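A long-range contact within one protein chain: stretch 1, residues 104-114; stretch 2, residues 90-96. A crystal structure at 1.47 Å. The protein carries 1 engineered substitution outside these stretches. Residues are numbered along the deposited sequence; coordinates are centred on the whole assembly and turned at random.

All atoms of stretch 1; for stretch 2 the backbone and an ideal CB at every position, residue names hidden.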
ATOM      1  N   LYS A 104      -2.402  13.155   6.019  1.00 10.29           N
ATOM      2  CA  LYS A 104      -3.358  12.348   6.771  1.00  9.82           C
ATOM      3  C   LYS A 104      -4.454  11.863   5.834  1.00 11.76           C
ATOM      4  O   LYS A 104      -5.020  12.656   5.074  1.00 12.49           O
ATOM      5  CB  LYS A 104      -3.998  13.176   7.883  1.00 11.85           C
ATOM      6  CG  LYS A 104      -3.023  13.727   8.908  1.00 12.74           C
ATOM      7  CD  LYS A 104      -3.784  14.640   9.866  1.00 16.89           C
ATOM      8  CE  LYS A 104      -2.865  15.289  10.868  1.00 28.57           C
ATOM      9  NZ  LYS A 104      -3.621  16.256  11.714  1.00 31.25           N
ATOM     10  N   ILE A 105      -4.775  10.571   5.911  1.00 10.58           N
ATOM     11  CA  ILE A 105      -5.726   9.938   5.000  1.00 11.16           C
ATOM     12  C   ILE A 105      -6.773   9.164   5.795  1.00 10.45           C
ATOM     13  O   ILE A 105      -6.456   8.508   6.793  1.00 11.89           O
ATOM     14  CB  ILE A 105      -4.991   8.977   4.040  1.00 11.41           C
ATOM     15  CG1 ILE A 105      -3.879   9.704   3.275  1.00 11.45           C
ATOM     16  CG2 ILE A 105      -5.981   8.311   3.082  1.00 14.44           C
ATOM     17  CD1 ILE A 105      -2.869   8.753   2.620  1.00 13.23           C
ATOM     18  N   ALA A 106      -8.026   9.242   5.356  1.00 10.13           N
ATOM     19  CA  ALA A 106      -9.057   8.308   5.791  1.00 10.43           C
ATOM     20  C   ALA A 106      -9.821   7.837   4.565  1.00 11.08           C
ATOM     21  O   ALA A 106     -10.221   8.653   3.728  1.00 12.19           O
ATOM     22  CB  ALA A 106     -10.011   8.942   6.808  1.00 11.42           C
ATOM     23  N   SER A 107     -10.012   6.523   4.452  1.00 11.08           N
ATOM     24  CA  SER A 107     -10.605   5.945   3.255  1.00 11.24           C
ATOM     25  C   SER A 107     -11.631   4.883   3.631  1.00 13.60           C
ATOM     26  O   SER A 107     -11.388   4.060   4.515  1.00 13.06           O
ATOM     27  CB  SER A 107      -9.508   5.315   2.387  1.00 14.34           C
ATOM     28  OG  SER A 107     -10.025   4.767   1.185  1.00 19.69           O
ATOM     29  N   VAL A 108     -12.772   4.900   2.944  1.00 11.58           N
ATOM     30  CA  VAL A 108     -13.764   3.826   3.026  1.00 12.09           C
ATOM     31  C   VAL A 108     -14.042   3.345   1.609  1.00 12.27           C
ATOM     32  O   VAL A 108     -14.606   4.089   0.797  1.00 12.36           O
ATOM     33  CB  VAL A 108     -15.066   4.263   3.709  1.00 11.58           C
ATOM     34  CG1 VAL A 108     -16.071   3.115   3.671  1.00 11.75           C
ATOM     35  CG2 VAL A 108     -14.810   4.667   5.138  1.00 12.08           C
ATOM     36  N   GLY A 109     -13.650   2.108   1.308  1.00 11.63           N
ATOM     37  CA  GLY A 109     -13.942   1.549   0.004  1.00 11.20           C
ATOM     38  C   GLY A 109     -12.769   1.487  -0.950  1.00 10.02           C
ATOM     39  O   GLY A 109     -11.641   1.191  -0.540  1.00 12.61           O
ATOM     40  N   ASP A 110     -13.028   1.751  -2.232  1.00 11.22           N
ATOM     41  CA  ASP A 110     -12.043   1.510  -3.279  1.00 10.91           C
ATOM     42  C   ASP A 110     -11.726   2.747  -4.113  1.00 13.40           C
ATOM     43  O   ASP A 110     -11.305   2.630  -5.266  1.00 13.82           O
ATOM     44  CB  ASP A 110     -12.406   0.303  -4.145  1.00 12.70           C
ATOM     45  CG  ASP A 110     -13.759   0.427  -4.802  1.00 14.98           C
ATOM     46  OD1 ASP A 110     -14.364   1.520  -4.783  1.00 13.16           O
ATOM     47  OD2 ASP A 110     -14.208  -0.595  -5.359  1.00 16.29           O
ATOM     48  N   CYS A 111     -11.910   3.942  -3.552  1.00 11.93           N
ATOM     49  CA  CYS A 111     -11.098   5.041  -4.034  1.00 11.80           C
ATOM     50  C   CYS A 111      -9.648   4.739  -3.678  1.00 14.10           C
ATOM     51  O   CYS A 111      -9.346   3.772  -2.971  1.00 15.95           O
ATOM     52  CB  CYS A 111     -11.546   6.372  -3.425  1.00 13.92           C
ATOM     53  SG  CYS A 111     -13.130   7.020  -4.046  1.00 14.27           S
ATOM     54  N   GLY A 112      -8.733   5.552  -4.191  1.00 13.36           N
ATOM     55  CA  GLY A 112      -7.329   5.243  -4.021  1.00 14.57           C
ATOM     56  C   GLY A 112      -6.474   6.488  -3.966  1.00 10.65           C
ATOM     57  O   GLY A 112      -6.889   7.581  -4.365  1.00 11.93           O
ATOM     58  N   LEU A 113      -5.263   6.298  -3.452  1.00 12.45           N
ATOM     59  CA  LEU A 113      -4.267   7.355  -3.407  1.00 10.47           C
ATOM     60  C   LEU A 113      -2.886   6.728  -3.511  1.00 12.25           C
ATOM     61  O   LEU A 113      -2.593   5.743  -2.823  1.00 13.49           O
ATOM     62  CB  LEU A 113      -4.392   8.141  -2.101  1.00 12.96           C
ATOM     63  CG  LEU A 113      -3.497   9.361  -1.888  1.00 13.24           C
ATOM     64  CD1 LEU A 113      -4.194  10.345  -0.980  1.00 13.30           C
ATOM     65  CD2 LEU A 113      -2.131   8.949  -1.288  1.00 14.30           C
ATOM     66  N   LYS A 114      -2.044   7.302  -4.365  1.00 10.64           N
ATOM     67  CA  LYS A 114      -0.656   6.898  -4.481  1.00 10.28           C
ATOM     68  C   LYS A 114       0.232   8.122  -4.314  1.00 10.49           C
ATOM     69  O   LYS A 114      -0.167   9.245  -4.641  1.00 12.62           O
ATOM     70  CB  LYS A 114      -0.409   6.208  -5.829  1.00 15.10           C
ATOM     71  CG  LYS A 114      -1.077   4.831  -5.895  1.00 17.05           C
ATOM     72  CD  LYS A 114      -1.132   4.296  -7.298  1.00 22.04           C
ATOM     73  CE  LYS A 114      -2.159   3.181  -7.403  1.00 18.67           C
ATOM     74  NZ  LYS A 114      -1.714   1.921  -6.732  1.00 19.32           N
ATOM     75  N   UNK A  90     -21.655   5.547  -1.182  1.00 12.87           N
ATOM     76  CA  UNK A  90     -20.443   5.942  -1.885  1.00 10.70           C
ATOM     77  C   UNK A  90     -19.214   5.396  -1.173  1.00 12.29           C
ATOM     78  O   UNK A  90     -19.191   5.254   0.053  1.00 12.61           O
ATOM     79  CB  UNK A  90     -20.359   7.465  -2.001  1.00 10.70           C
ATOM     80  N   UNK A  91     -18.191   5.103  -1.965  1.00 11.58           N
ATOM     81  CA  UNK A  91     -16.840   5.003  -1.441  1.00 10.85           C
ATOM     82  C   UNK A  91     -16.267   6.414  -1.342  1.00 10.90           C
ATOM     83  O   UNK A  91     -16.738   7.336  -2.008  1.00 11.44           O
ATOM     84  CB  UNK A  91     -15.966   4.107  -2.321  1.00 10.85           C
ATOM     85  N   UNK A  92     -15.260   6.597  -0.487  1.00 11.81           N
ATOM     86  CA  UNK A  92     -14.776   7.946  -0.222  1.00 10.97           C
ATOM     87  C   UNK A  92     -13.350   7.899   0.297  1.00 12.71           C
ATOM     88  O   UNK A  92     -12.956   6.971   1.011  1.00 13.23           O
ATOM     89  CB  UNK A  92     -15.685   8.662   0.779  1.00 10.97           C
ATOM     90  N   UNK A  93     -12.575   8.917  -0.060  1.00 11.05           N
ATOM     91  CA  UNK A  93     -11.260   9.143   0.521  1.00 11.78           C
ATOM     92  C   UNK A  93     -11.123  10.634   0.800  1.00 11.89           C
ATOM     93  O   UNK A  93     -11.557  11.468  -0.006  1.00 11.73           O
ATOM     94  CB  UNK A  93     -10.146   8.645  -0.402  1.00 11.78           C
ATOM     95  N   UNK A  94     -10.554  10.967   1.962  1.00 12.34           N
ATOM     96  CA  UNK A  94     -10.170  12.331   2.323  1.00 11.39           C
ATOM     97  C   UNK A  94      -8.676  12.332   2.626  1.00 12.69           C
ATOM     98  O   UNK A  94      -8.193  11.472   3.373  1.00 12.99           O
ATOM     99  CB  UNK A  94     -10.977  12.844   3.517  1.00 11.39           C
ATOM    100  N   UNK A  95      -7.953  13.307   2.075  1.00 11.28           N
ATOM    101  CA  UNK A  95      -6.531  13.483   2.353  1.00 12.55           C
ATOM    102  C   UNK A  95      -6.250  14.938   2.686  1.00 13.73           C
ATOM    103  O   UNK A  95      -6.755  15.847   2.021  1.00 13.69           O
ATOM    104  CB  UNK A  95      -5.681  13.031   1.164  1.00 12.55           C
ATOM    105  N   UNK A  96      -5.412  15.152   3.698  1.00 12.15           N
ATOM    106  CA  UNK A  96      -5.137  16.481   4.219  1.00 13.77           C
ATOM    107  C   UNK A  96      -3.647  16.593   4.522  1.00 11.33           C
ATOM    108  O   UNK A  96      -3.087  15.735   5.212  1.00 11.91           O
ATOM    109  CB  UNK A  96      -5.974  16.767   5.467  1.00 13.77           C
TER

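Residues 90-96 form a strand that runs antiparallel to strand 104-108, at 175°. After the loop at Gly109 to Cys111, the chain returns as strand 112-114, which lies over one face of this pair.

Position 90 lies beyond the pairing. Its CB points sideways and meets nothing of stretch 1 within 5.5 Å. Stretch 1 sets no preference here. The residue is Ala90.

Position 91 points toward the loop. Its ideal CB is 3.4 Å from Val108 O and 3.8 Å from Asp110 N. The carboxylate of Asp110 and the thiol of Cys111 are near, and Gly109 leaves room because it has no CB. A small side chain, polar or branched, would suit. It is Thr91. Its CG2 packs 4.0 Å from Gly109 CA and 3.4 Å from Asp110 OD1. Thr91 OG1 lies 3.5 Å from Cys111 SG and is hydrogen-bonded to water 1 at 3.0 Å. That water donates to Asp110 OD1 at 2.9 Å, so it links the two side chains.

Position 92 is a hydrogen-bonded partner of Val108, and both side chains take the same face. A beta-branched or other apolar residue would fit. Val92 places CG1 4.1 Å from Val108 CB. Its backbone is held at both ends: Val92 N donates to Val108 O at 2.9 Å, and Val108 N donates to Val92 O at 2.8 Å.

Position 93 points to the opposite face, beneath the returning chain. Its ideal CB is 4.0 Å from Cys111 CB, and Ile105 and Leu113 lie further along. A long apolar side chain, Ile, Leu or Met, would use this space. Ile93 does so, with the largest contact area of its stretch. Its CG2 lies 3.6 Å from Cys111 CB. Its CD1 lies 3.7 Å from Leu113 CB and 3.9 Å from Ile105 CG2.

Position 94 faces the side of Ala106, whose small side chain asks little of its neighbour. Many apolar residues would do. Ile94 is present, and its N donates to Ala106 O at 2.9 Å.

Position 95 returns to the face of Ile105 and Leu113. The ideal CB is already 3.7 Å from Leu113 CD1, so a small residue suits. Ala95 has its CB 3.8 Å from Leu113 CD1 and 4.3 Å from Ile105 CG1.

Position 96 pairs with Lys104 and shares its face. Stretch 1 leaves the choice broad. Met96 sends its end away from stretch 1. Its N donates to Lys104 O at 2.9 Å, and its O accepts from Lys104 N at 2.8 Å.

Stretch 2, residues 90-96: ATVIIAM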
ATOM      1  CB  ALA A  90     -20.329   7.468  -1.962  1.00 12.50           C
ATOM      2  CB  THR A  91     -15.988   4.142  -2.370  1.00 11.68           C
ATOM      3  OG1 THR A  91     -15.825   4.817  -3.624  1.00 12.66           O
ATOM      4  CG2 THR A  91     -16.673   2.788  -2.618  1.00 13.20           C
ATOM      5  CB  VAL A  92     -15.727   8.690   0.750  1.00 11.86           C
ATOM      6  CG1 VAL A  92     -15.874   7.901   2.055  1.00 13.35           C
ATOM      7  CG2 VAL A  92     -15.267  10.120   1.000  1.00 13.40           C
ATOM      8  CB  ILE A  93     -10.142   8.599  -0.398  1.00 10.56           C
ATOM      9  CG1 ILE A  93      -8.780   8.727   0.283  1.00 12.25           C
ATOM     10  CG2 ILE A  93     -10.152   9.298  -1.767  1.00 12.81           C
ATOM     11  CD1 ILE A  93      -7.706   7.899  -0.396  1.00 16.44           C
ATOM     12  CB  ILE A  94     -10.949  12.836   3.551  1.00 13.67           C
ATOM     13  CG1 ILE A  94     -12.455  12.841   3.297  1.00 15.30           C
ATOM     14  CG2 ILE A  94     -10.474  14.239   3.942  1.00 16.23           C
ATOM     15  CD1 ILE A  94     -13.258  13.292   4.520  1.00 17.59           C
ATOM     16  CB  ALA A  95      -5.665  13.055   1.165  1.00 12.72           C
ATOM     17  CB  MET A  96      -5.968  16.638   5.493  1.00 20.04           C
ATOM     18  CG  MET A  96      -5.635  17.758   6.411  1.00 26.78           C
ATOM     19  SD  MET A  96      -6.776  17.579   7.796  1.00 19.26           S
ATOM     20  CE  MET A  96      -8.356  17.691   6.968  1.00 23.47           C
TER
HETATM   21  O   HOH W   1     -14.348   4.150  -6.118  1.00 13.81           O
HETATM   22  O   HOH W   2     -12.044   4.598  -0.699  1.00 13.52           O
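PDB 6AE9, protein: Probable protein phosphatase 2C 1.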